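Local coordinates for uncharacterized protein (Bacteroides vulgatus, PDB 4QB7) that is probably a tip component of Bacteroides fimbriae, the filamentous cell-surface appendages that mediate cell adhesion and biofilm formation, at residues A172-K177 with H325-T330; K187-G192 with K247-V252; L193-G198 with L285-N290; Q229-F234 with E266-I271. One frame throughout, in Å; residues are numbered along the deposited sequence.

Contact 1 of 4, residues A172-K177 with H325-T330; sequences ANIKVK and HTYVLT. With SO4 (sulfate ion), chain B.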
# COMPACT_ATOMS: atom_id res chain seq x y z
N ALA A 172 -2.67 7.60 -3.28
CA ALA A 172 -1.66 8.65 -3.09
C ALA A 172 -2.27 9.97 -2.63
O ALA A 172 -1.64 10.69 -1.86
CB ALA A 172 -0.90 8.86 -4.39
N ASN A 173 -3.48 10.28 -3.12
CA ASN A 173 -4.21 11.48 -2.76
C ASN A 173 -5.62 11.48 -3.28
O ASN A 173 -5.98 10.70 -4.15
CB ASN A 173 -3.49 12.75 -3.26
CG ASN A 173 -3.37 13.81 -2.21
OD1 ASN A 173 -4.33 14.18 -1.56
ND2 ASN A 173 -2.16 14.28 -1.99
N ILE A 174 -6.43 12.36 -2.70
CA ILE A 174 -7.79 12.70 -3.09
C ILE A 174 -7.76 14.23 -3.13
O ILE A 174 -7.49 14.87 -2.11
CB ILE A 174 -8.89 12.09 -2.22
CG1 ILE A 174 -8.78 10.56 -2.24
CG2 ILE A 174 -10.25 12.54 -2.75
CD1 ILE A 174 -9.54 9.84 -1.23
N LYS A 175 -7.86 14.79 -4.35
CA LYS A 175 -7.81 16.21 -4.65
C LYS A 175 -9.21 16.72 -5.03
O LYS A 175 -9.93 16.00 -5.71
CB LYS A 175 -6.83 16.44 -5.80
CG LYS A 175 -5.35 16.21 -5.48
CD LYS A 175 -4.53 16.65 -6.65
CE LYS A 175 -3.04 16.56 -6.42
NZ LYS A 175 -2.32 16.49 -7.72
N VAL A 176 -9.60 17.93 -4.60
CA VAL A 176 -10.94 18.49 -4.89
C VAL A 176 -10.86 19.88 -5.51
O VAL A 176 -9.99 20.67 -5.15
CB VAL A 176 -11.86 18.52 -3.64
CG1 VAL A 176 -13.30 18.78 -4.03
CG2 VAL A 176 -11.77 17.23 -2.82
N LYS A 177 -11.79 20.21 -6.42
CA LYS A 177 -11.89 21.56 -7.00
C LYS A 177 -13.32 21.85 -7.48
O LYS A 177 -13.98 20.91 -7.93
CB LYS A 177 -10.91 21.76 -8.16
CG LYS A 177 -11.07 20.77 -9.29
CD LYS A 177 -10.31 21.14 -10.51
CE LYS A 177 -10.37 19.99 -11.48
NZ LYS A 177 -9.44 20.19 -12.62
N HIS A 325 -2.94 5.48 -7.03
CA HIS A 325 -4.14 6.18 -7.52
C HIS A 325 -4.30 7.55 -6.87
O HIS A 325 -4.19 7.68 -5.64
CB HIS A 325 -5.43 5.38 -7.30
CG HIS A 325 -5.49 4.04 -7.98
ND1 HIS A 325 -5.97 3.91 -9.27
CD2 HIS A 325 -5.23 2.81 -7.48
CE1 HIS A 325 -5.93 2.62 -9.53
NE2 HIS A 325 -5.52 1.91 -8.48
N THR A 326 -4.54 8.57 -7.70
CA THR A 326 -4.88 9.93 -7.25
C THR A 326 -6.24 10.22 -7.81
O THR A 326 -6.39 10.24 -9.05
CB THR A 326 -3.87 11.01 -7.67
OG1 THR A 326 -2.56 10.70 -7.19
CG2 THR A 326 -4.30 12.42 -7.23
N TYR A 327 -7.23 10.42 -6.95
CA TYR A 327 -8.57 10.76 -7.44
C TYR A 327 -8.75 12.25 -7.45
O TYR A 327 -8.48 12.92 -6.44
CB TYR A 327 -9.66 10.12 -6.58
CG TYR A 327 -9.59 8.62 -6.48
CD1 TYR A 327 -9.82 7.81 -7.59
CD2 TYR A 327 -9.37 8.00 -5.25
CE1 TYR A 327 -9.74 6.42 -7.51
CE2 TYR A 327 -9.32 6.60 -5.15
CZ TYR A 327 -9.49 5.82 -6.28
OH TYR A 327 -9.46 4.45 -6.19
N VAL A 328 -9.17 12.80 -8.60
CA VAL A 328 -9.45 14.23 -8.70
C VAL A 328 -10.96 14.37 -8.83
O VAL A 328 -11.55 13.86 -9.78
CB VAL A 328 -8.67 14.93 -9.83
CG1 VAL A 328 -9.01 16.42 -9.90
CG2 VAL A 328 -7.17 14.71 -9.66
N LEU A 329 -11.57 15.02 -7.83
CA LEU A 329 -13.02 15.27 -7.71
C LEU A 329 -13.37 16.69 -8.09
O LEU A 329 -12.82 17.64 -7.51
CB LEU A 329 -13.49 15.05 -6.25
CG LEU A 329 -13.74 13.67 -5.71
CD1 LEU A 329 -12.56 12.71 -5.94
CD2 LEU A 329 -14.04 13.77 -4.25
N THR A 330 -14.29 16.84 -9.08
CA THR A 330 -14.75 18.13 -9.53
C THR A 330 -16.18 18.31 -9.03
O THR A 330 -17.07 17.57 -9.43
CB THR A 330 -14.63 18.30 -11.06
OG1 THR A 330 -13.27 18.15 -11.45
CG2 THR A 330 -15.11 19.67 -11.53
S SO4 B . -5.93 19.00 -11.56
O1 SO4 B . -4.85 19.86 -12.06
O2 SO4 B . -6.41 18.09 -12.61
O3 SO4 B . -5.42 18.22 -10.43
O4 SO4 B . -7.00 19.91 -11.16
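A parallel pair of strands in a mixed beta-sheet, consistent with the transthyretin-like fold of fimbrillins, joins Ala172-Lys177 to His325-Thr330. Lys175 holds the centre through its backbone: its N donates to Tyr327 O at 2.9 Å, and its O receives Leu329 N in a bond that is straight at hydrogen (179°). Ile174 and Val176 turn their own backbone groups to Leu261 and Thr259 of strand 259-270, which lies on the other edge of strand 159-178. Their beta-branched side chains suit an extended backbone and share one buried face with Tyr327 and Leu329. There Ile174 CG1 comes to the edge of the Tyr327 ring, in its plane, 4.0 Å from CD2. Ile174 CG2, anti to the backbone N, meets Leu329 CD1 at 3.9 Å. The hydroxyl of the buried Tyr327 hydrogen-bonds Thr318 OG1. The other face is mixed, with buried Val328 among polar residues: Asn173 OD1 leads away to accept from Phe262 N, while Lys177 runs out fully extended beyond CG, with CE passing Thr330 OG1. At its end NZ donates to O4 of a sulfate ion, probably from the crystallisation liquor, at 2.9 Å.

Contact 2 of 4, residues K187-G192 with K247-V252; sequences KIFVTG and KSSINV. With SO4 (sulfate ion), chain F; SO4 (sulfate ion), chain K.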
# COMPACT_ATOMS: atom_id res chain seq x y z
N LYS A 187 -16.10 30.37 -0.97
CA LYS A 187 -15.03 29.38 -0.80
C LYS A 187 -15.65 28.01 -0.50
O LYS A 187 -16.80 27.94 -0.07
CB LYS A 187 -14.03 29.83 0.29
CG LYS A 187 -13.32 31.15 -0.11
CD LYS A 187 -12.21 31.58 0.78
CE LYS A 187 -11.61 32.90 0.32
NZ LYS A 187 -10.93 32.78 -1.00
N ILE A 188 -14.94 26.93 -0.84
CA ILE A 188 -15.39 25.56 -0.55
C ILE A 188 -14.38 24.96 0.40
O ILE A 188 -13.17 25.02 0.14
CB ILE A 188 -15.61 24.64 -1.79
CG1 ILE A 188 -16.59 25.21 -2.78
CG2 ILE A 188 -16.07 23.21 -1.37
CD1 ILE A 188 -16.68 24.37 -4.02
N PHE A 189 -14.88 24.34 1.48
CA PHE A 189 -14.06 23.67 2.49
C PHE A 189 -14.48 22.22 2.67
O PHE A 189 -15.67 21.95 2.87
CB PHE A 189 -14.15 24.42 3.83
CG PHE A 189 -13.69 25.85 3.78
CD1 PHE A 189 -12.34 26.17 3.90
CD2 PHE A 189 -14.61 26.89 3.63
CE1 PHE A 189 -11.92 27.50 3.85
CE2 PHE A 189 -14.18 28.22 3.60
CZ PHE A 189 -12.84 28.51 3.74
N VAL A 190 -13.53 21.28 2.59
CA VAL A 190 -13.84 19.87 2.81
C VAL A 190 -13.59 19.59 4.29
O VAL A 190 -12.55 20.00 4.84
CB VAL A 190 -13.08 18.93 1.85
CG1 VAL A 190 -13.21 17.46 2.27
CG2 VAL A 190 -13.57 19.13 0.41
N THR A 191 -14.57 18.96 4.97
CA THR A 191 -14.52 18.74 6.42
C THR A 191 -14.54 17.25 6.80
O THR A 191 -14.26 16.90 7.95
CB THR A 191 -15.72 19.45 7.06
OG1 THR A 191 -16.91 18.96 6.45
CG2 THR A 191 -15.69 20.97 6.86
N GLY A 192 -14.90 16.39 5.86
CA GLY A 192 -15.00 14.96 6.15
C GLY A 192 -14.92 14.11 4.91
O GLY A 192 -15.22 14.57 3.81
N LYS A 247 -14.42 26.22 11.08
CA LYS A 247 -14.40 24.77 11.16
C LYS A 247 -13.02 24.25 10.70
O LYS A 247 -12.44 24.80 9.77
CB LYS A 247 -15.56 24.26 10.25
CG LYS A 247 -15.84 22.78 10.26
CD LYS A 247 -16.70 22.32 11.41
CE LYS A 247 -16.78 20.82 11.36
NZ LYS A 247 -17.07 20.23 12.69
N SER A 248 -12.47 23.22 11.36
CA SER A 248 -11.20 22.58 10.95
C SER A 248 -11.49 21.91 9.61
O SER A 248 -12.42 21.08 9.53
CB SER A 248 -10.73 21.58 12.01
OG SER A 248 -9.53 20.90 11.66
N SER A 249 -10.80 22.38 8.55
CA SER A 249 -11.08 21.98 7.17
C SER A 249 -9.90 22.17 6.21
O SER A 249 -8.83 22.58 6.63
CB SER A 249 -12.24 22.84 6.66
OG SER A 249 -11.82 24.20 6.58
N ILE A 250 -10.11 21.85 4.91
CA ILE A 250 -9.19 22.05 3.80
C ILE A 250 -9.90 22.95 2.77
O ILE A 250 -10.96 22.59 2.27
CB ILE A 250 -8.65 20.73 3.14
CG1 ILE A 250 -7.87 19.87 4.15
CG2 ILE A 250 -7.76 21.05 1.93
CD1 ILE A 250 -8.27 18.51 4.18
N ASN A 251 -9.30 24.12 2.48
CA ASN A 251 -9.79 25.02 1.45
C ASN A 251 -9.51 24.44 0.08
O ASN A 251 -8.35 24.39 -0.33
CB ASN A 251 -9.13 26.38 1.59
CG ASN A 251 -9.66 27.42 0.67
OD1 ASN A 251 -10.36 27.16 -0.29
ND2 ASN A 251 -9.37 28.65 0.99
N VAL A 252 -10.56 24.06 -0.66
CA VAL A 252 -10.43 23.47 -1.99
C VAL A 252 -11.02 24.40 -3.09
O VAL A 252 -11.38 23.90 -4.15
CB VAL A 252 -11.08 22.05 -2.03
CG1 VAL A 252 -10.38 21.10 -1.08
CG2 VAL A 252 -12.57 22.10 -1.75
S SO4 F . -13.96 21.20 14.07
O1 SO4 F . -13.53 22.57 13.82
O2 SO4 F . -13.68 20.33 12.90
O3 SO4 F . -13.23 20.68 15.22
O4 SO4 F . -15.39 21.14 14.35
S SO4 K . -18.03 17.28 9.11
O1 SO4 K . -18.21 18.56 8.51
O2 SO4 K . -19.34 16.80 9.49
O3 SO4 K . -17.47 16.42 8.11
O4 SO4 K . -17.12 17.40 10.28
O HOH W 1 -9.01 30.74 -1.35
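A water oxygen accepts from both segments, taking Lys187 NZ at 2.8 Å and Asn251 ND2 at 3.2 Å. Both residues are partly exposed, so a water bridge suits them; Asn251 OD1 turns to Ser253 OG instead. Inward of this bridge the backbones pair antiparallel. Val190 and Ile250 form a hydrogen-bonded pair, Val190 N reaching Ile250 O at 2.9 Å and Ile250 N returning to Val190 O at 3.1 Å, and Val252 N adds a bond to Ile188 O. Phe189 and Asn251 form the adjoining non-hydrogen-bonded pair: ring atom CE1 lies 3.8 Å from Asn251 CB, with ring and amide planes turned 50° apart. Small Ser249 fits beside the same ring and is held by Thr240 OG1. On the other face Val252 CG2 touches Ile188 CG2 at 3.7 Å and Val190 CG2 at 3.8 Å, compact branched groups filling a buried place. Ser248 N and Lys247 NZ hold a sulfate, probably from the crystallisation liquor. Short strand 250-251 edges strand 186-196, whose other edge pairs with strand 286-296, interrupted by a classic beta bulge where Thr191 and Gly192 both face Asn290; Val190 and Val252 pack on strands 259-270 and 159-178 respectively.

Contact 3 of 4, residues L193-G198 with L285-N290; sequences LKLDPG and LKLKIN. With SO4 (sulfate ion), chain K.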
# COMPACT_ATOMS: atom_id res chain seq x y z
N LEU A 193 -14.50 12.86 5.09
CA LEU A 193 -14.36 11.88 4.01
C LEU A 193 -14.40 10.48 4.60
O LEU A 193 -13.73 10.20 5.60
CB LEU A 193 -13.05 12.09 3.22
CG LEU A 193 -12.91 11.27 1.94
CD1 LEU A 193 -13.70 11.86 0.80
CD2 LEU A 193 -11.50 11.19 1.53
N LYS A 194 -15.21 9.61 3.99
CA LYS A 194 -15.35 8.20 4.34
C LYS A 194 -15.17 7.36 3.08
O LYS A 194 -15.52 7.82 1.99
CB LYS A 194 -16.73 7.90 4.97
CG LYS A 194 -16.95 8.42 6.37
CD LYS A 194 -18.34 8.10 6.80
CE LYS A 194 -18.67 8.59 8.19
NZ LYS A 194 -19.38 7.53 8.97
N LEU A 195 -14.63 6.14 3.23
CA LEU A 195 -14.57 5.18 2.13
C LEU A 195 -15.69 4.17 2.35
O LEU A 195 -15.81 3.61 3.44
CB LEU A 195 -13.19 4.48 2.02
CG LEU A 195 -13.12 3.32 1.02
CD1 LEU A 195 -13.07 3.82 -0.44
CD2 LEU A 195 -11.98 2.39 1.35
N ASP A 196 -16.55 4.00 1.34
CA ASP A 196 -17.65 3.02 1.36
C ASP A 196 -17.15 1.77 0.60
O ASP A 196 -17.10 1.79 -0.64
CB ASP A 196 -18.93 3.61 0.75
CG ASP A 196 -20.16 2.74 0.85
OD1 ASP A 196 -20.05 1.59 1.35
OD2 ASP A 196 -21.25 3.20 0.45
N PRO A 197 -16.72 0.71 1.31
CA PRO A 197 -16.13 -0.45 0.62
C PRO A 197 -17.12 -1.50 0.11
O PRO A 197 -16.71 -2.55 -0.37
CB PRO A 197 -15.26 -1.07 1.72
CG PRO A 197 -16.01 -0.80 2.97
CD PRO A 197 -16.66 0.54 2.78
N GLY A 198 -18.41 -1.21 0.21
CA GLY A 198 -19.41 -2.19 -0.15
C GLY A 198 -19.49 -3.21 0.96
O GLY A 198 -19.30 -2.86 2.14
N LEU A 285 -16.53 0.51 -5.21
CA LEU A 285 -15.95 1.32 -4.15
C LEU A 285 -16.47 2.75 -4.31
O LEU A 285 -16.60 3.24 -5.44
CB LEU A 285 -14.42 1.28 -4.17
CG LEU A 285 -13.77 -0.07 -3.88
CD1 LEU A 285 -12.33 0.01 -4.08
CD2 LEU A 285 -14.06 -0.54 -2.48
N LYS A 286 -16.81 3.40 -3.19
CA LYS A 286 -17.33 4.77 -3.20
C LYS A 286 -16.70 5.61 -2.11
O LYS A 286 -16.21 5.07 -1.13
CB LYS A 286 -18.86 4.78 -2.98
CG LYS A 286 -19.68 4.15 -4.06
CD LYS A 286 -21.13 4.16 -3.65
CE LYS A 286 -21.87 2.89 -3.99
NZ LYS A 286 -22.20 2.84 -5.43
N LEU A 287 -16.79 6.94 -2.25
CA LEU A 287 -16.39 7.91 -1.24
C LEU A 287 -17.65 8.62 -0.71
O LEU A 287 -18.60 8.78 -1.46
CB LEU A 287 -15.41 8.96 -1.81
CG LEU A 287 -14.05 8.50 -2.34
CD1 LEU A 287 -13.32 9.68 -2.95
CD2 LEU A 287 -13.20 7.89 -1.26
N LYS A 288 -17.66 9.02 0.56
CA LYS A 288 -18.71 9.81 1.21
C LYS A 288 -18.02 11.10 1.64
O LYS A 288 -17.10 11.05 2.45
CB LYS A 288 -19.38 9.07 2.38
CG LYS A 288 -20.13 7.77 2.02
CD LYS A 288 -21.31 8.00 1.08
CE LYS A 288 -22.19 6.80 0.98
NZ LYS A 288 -23.15 6.75 2.11
N ILE A 289 -18.36 12.23 1.00
CA ILE A 289 -17.68 13.50 1.27
C ILE A 289 -18.61 14.50 1.94
O ILE A 289 -19.84 14.49 1.72
CB ILE A 289 -17.06 14.05 -0.04
CG1 ILE A 289 -15.99 15.14 0.26
CG2 ILE A 289 -18.12 14.49 -1.05
CD1 ILE A 289 -15.10 15.56 -0.91
N ASN A 290 -18.00 15.35 2.81
CA ASN A 290 -18.65 16.45 3.55
C ASN A 290 -17.96 17.74 3.19
O ASN A 290 -16.74 17.80 3.23
CB ASN A 290 -18.56 16.21 5.06
CG ASN A 290 -19.29 15.02 5.59
OD1 ASN A 290 -19.80 14.17 4.85
ND2 ASN A 290 -19.39 14.94 6.90
S SO4 K . -18.03 17.28 9.11
O1 SO4 K . -18.21 18.56 8.51
O2 SO4 K . -19.34 16.80 9.49
O3 SO4 K . -17.47 16.42 8.11
O4 SO4 K . -17.12 17.40 10.28
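Leu193 and Ile289 cross obliquely on the buried face of this strand pair, as do Leu195 and Leu287 further along. In Leu193 chi1 of -171° sets CG anti to the backbone N, and chi2 of 79° turns CD1 to Ile289 CG1 at 4.0 Å. Leu195 sends CD1 to Leu287 CD2 at 4.2 Å. Leucine suits positions 193 and 287, where Ile174 of strand 159-178 packs against both. The partly exposed face is built from charged residues whose aliphatic stems do the touching. Lys194 and Lys288 meet CB to CB at 3.9 Å, yet their ammonium groups diverge from that point. Lys288 is bent at chi2 and chi4, and its NZ forms a salt bridge with Glu228, to which Lys194 makes a long, weak ion pair. Asp196 OD2 remains 4.4 Å from Lys288 NZ, beyond a salt bridge, though the opposite charges probably attract. Between the faces, Lys194 N donates to Lys288 O at 2.8 Å, and Asp196 N and O likewise pair with Lys286 O and N. Beyond the Asp196-Lys286 pair the strand gives way to a turn at Pro197, whose CA rests 3.7 Å from Leu285 CD2. Glycine suits the next position, where phi is positive at 76°, and Gly198 N bonds weakly to Asp196 OD1. At the other end Asn290 ND2 donates to sulfate O3 at 2.7 Å. Alternating apolar and charged side chains on two antiparallel strands make an amphipathic beta-sheet, one face against a second sheet, as in a beta-sandwich.

Contact 4 of 4, residues Q229-F234 with E266-I271; sequences QDLSDF and EALYFI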
# COMPACT_ATOMS: atom_id res chain seq x y z
N GLN A 229 -15.65 3.41 6.24
CA GLN A 229 -14.37 3.64 6.92
C GLN A 229 -14.12 5.10 6.96
O GLN A 229 -14.01 5.71 5.89
CB GLN A 229 -13.22 2.89 6.20
CG GLN A 229 -13.42 1.37 6.13
CD GLN A 229 -13.45 0.69 7.48
OE1 GLN A 229 -12.60 0.93 8.36
NE2 GLN A 229 -14.45 -0.17 7.69
N ASP A 230 -14.10 5.70 8.17
CA ASP A 230 -13.92 7.14 8.34
C ASP A 230 -12.47 7.55 8.19
O ASP A 230 -11.60 7.11 8.97
CB ASP A 230 -14.47 7.64 9.69
CG ASP A 230 -14.79 9.13 9.72
OD1 ASP A 230 -14.52 9.83 8.71
OD2 ASP A 230 -15.35 9.60 10.75
N LEU A 231 -12.23 8.43 7.20
CA LEU A 231 -10.92 8.98 6.85
C LEU A 231 -10.78 10.44 7.27
O LEU A 231 -9.76 11.05 6.96
CB LEU A 231 -10.69 8.87 5.32
CG LEU A 231 -10.76 7.51 4.65
CD1 LEU A 231 -10.66 7.68 3.18
CD2 LEU A 231 -9.62 6.62 5.11
N SER A 232 -11.78 11.02 7.93
CA SER A 232 -11.81 12.45 8.30
C SER A 232 -10.60 12.91 9.10
O SER A 232 -10.09 14.01 8.84
CB SER A 232 -13.08 12.80 9.07
OG SER A 232 -14.21 12.50 8.27
N ASP A 233 -10.13 12.10 10.07
CA ASP A 233 -8.98 12.52 10.88
C ASP A 233 -7.63 12.23 10.17
O ASP A 233 -6.58 12.61 10.69
CB ASP A 233 -9.00 11.87 12.28
CG ASP A 233 -10.18 12.30 13.13
OD1 ASP A 233 -10.55 13.49 13.08
OD2 ASP A 233 -10.74 11.43 13.82
N PHE A 234 -7.67 11.57 8.99
CA PHE A 234 -6.49 11.26 8.21
C PHE A 234 -6.16 12.47 7.35
O PHE A 234 -4.99 12.71 7.01
CB PHE A 234 -6.70 9.99 7.36
CG PHE A 234 -5.54 9.66 6.45
CD1 PHE A 234 -4.35 9.13 6.97
CD2 PHE A 234 -5.60 9.92 5.07
CE1 PHE A 234 -3.26 8.86 6.13
CE2 PHE A 234 -4.52 9.63 4.23
CZ PHE A 234 -3.36 9.10 4.77
N GLU A 266 1.71 11.53 3.60
CA GLU A 266 0.71 10.53 3.95
C GLU A 266 -0.07 9.96 2.73
O GLU A 266 -0.39 10.68 1.78
CB GLU A 266 -0.25 11.10 5.01
CG GLU A 266 0.48 11.30 6.33
CD GLU A 266 -0.19 12.07 7.45
OE1 GLU A 266 -1.28 12.65 7.25
OE2 GLU A 266 0.41 12.12 8.54
N ALA A 267 -0.29 8.62 2.75
CA ALA A 267 -1.01 7.85 1.73
C ALA A 267 -1.65 6.62 2.37
O ALA A 267 -1.27 6.23 3.47
CB ALA A 267 -0.08 7.45 0.61
N LEU A 268 -2.62 6.01 1.68
CA LEU A 268 -3.33 4.81 2.15
C LEU A 268 -2.85 3.62 1.35
O LEU A 268 -2.65 3.74 0.15
CB LEU A 268 -4.85 4.97 1.99
CG LEU A 268 -5.51 6.20 2.65
CD1 LEU A 268 -6.91 6.36 2.17
CD2 LEU A 268 -5.52 6.10 4.17
N TYR A 269 -2.65 2.48 2.02
CA TYR A 269 -2.15 1.24 1.39
C TYR A 269 -3.09 0.12 1.70
O TYR A 269 -3.15 -0.36 2.83
CB TYR A 269 -0.72 0.88 1.87
CG TYR A 269 0.23 2.04 1.92
CD1 TYR A 269 0.75 2.59 0.75
CD2 TYR A 269 0.61 2.62 3.13
CE1 TYR A 269 1.62 3.68 0.78
CE2 TYR A 269 1.51 3.70 3.17
CZ TYR A 269 2.00 4.23 1.99
OH TYR A 269 2.83 5.32 2.01
N PHE A 270 -3.82 -0.33 0.68
CA PHE A 270 -4.83 -1.38 0.83
C PHE A 270 -4.48 -2.66 0.09
O PHE A 270 -3.75 -2.58 -0.89
CB PHE A 270 -6.18 -0.87 0.26
CG PHE A 270 -6.90 0.15 1.09
CD1 PHE A 270 -7.68 -0.24 2.18
CD2 PHE A 270 -6.83 1.50 0.79
CE1 PHE A 270 -8.35 0.71 2.96
CE2 PHE A 270 -7.53 2.45 1.55
CZ PHE A 270 -8.28 2.04 2.63
N ILE A 271 -5.08 -3.82 0.52
CA ILE A 271 -5.04 -5.08 -0.21
C ILE A 271 -5.79 -4.74 -1.53
O ILE A 271 -6.87 -4.13 -1.47
CB ILE A 271 -5.63 -6.28 0.57
CG1 ILE A 271 -4.84 -6.56 1.86
CG2 ILE A 271 -5.69 -7.53 -0.31
CD1 ILE A 271 -5.55 -7.35 2.86
O HOH W 2 -2.95 13.26 5.28
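Phe234 carries CG anti to its backbone N (chi1 176°), and Leu268 carries CG anti to its carbonyl carbon (chi1 -55°); the two side chains slide past each other in opposite directions. The contact lies in the core between two beta-sheets, where the loop after strand 229-230 faces strand 259-270. Leu268 CD2 sits over one face of the Phe234 ring in a CH-pi contact, 3.7 Å from the centroid and 14° off the ring normal. A flat aromatic ring suits this place, since it offers a face to the leucine while its edge, in plane, approaches Ala267 N, 3.7 Å from CZ. Phe262 meets the same phenylalanine edge-to-face. Leu268 also extends CD1 to Leu231 CD2 at 4.0 Å, and Leu231 packs in turn on Leu193 and Trp134.

The loop that presents these groups is shaped by an Asx turn. Asp230 OD1 accepts from Ser232 N at 3.1 Å, met from above the carboxylate plane, and from Ser232 OG at 2.7 Å through its syn lone pair. Two donors on one oxygen should fix the rotation of the carboxylate, and Ser232 OG in turn serves Leu193 N. Phe234 N then bonds back to Leu231 O, closing the turn before the ring. At the partly exposed margin Glu266 lays CB 3.7 Å from Phe234 CZ, and its carboxylate can reach water there. That water, lying over the other ring face toward the rim, donates to both Phe234 O and Glu266 OE1, each at 2.7 Å.

How the contacts relate
Contacts 2 and 3 share strand 186-196, pairing it with strands 250-251 and 286-296 in one antiparallel sheet; their centres lie about 17 Å apart, and Thr191 N to Asn290 O, 3.0 Å, continues the pairing between them. Contact 1 lies in the other, mixed sheet, centre to centre about 13 Å from contact 3 and 14 Å from contact 2. The sheets meet where Ile174 CD1 touches Leu193 CD2 at 3.6 Å and Val176 CG2 approaches Val190 CG2. Contact 4 spans both: residues 229-231 pair with strand 186-196, while 266-271 adjoin strand 159-178 of contact 1. One sulfate ion, probably crystallisation-derived, lies beside contacts 2 and 3.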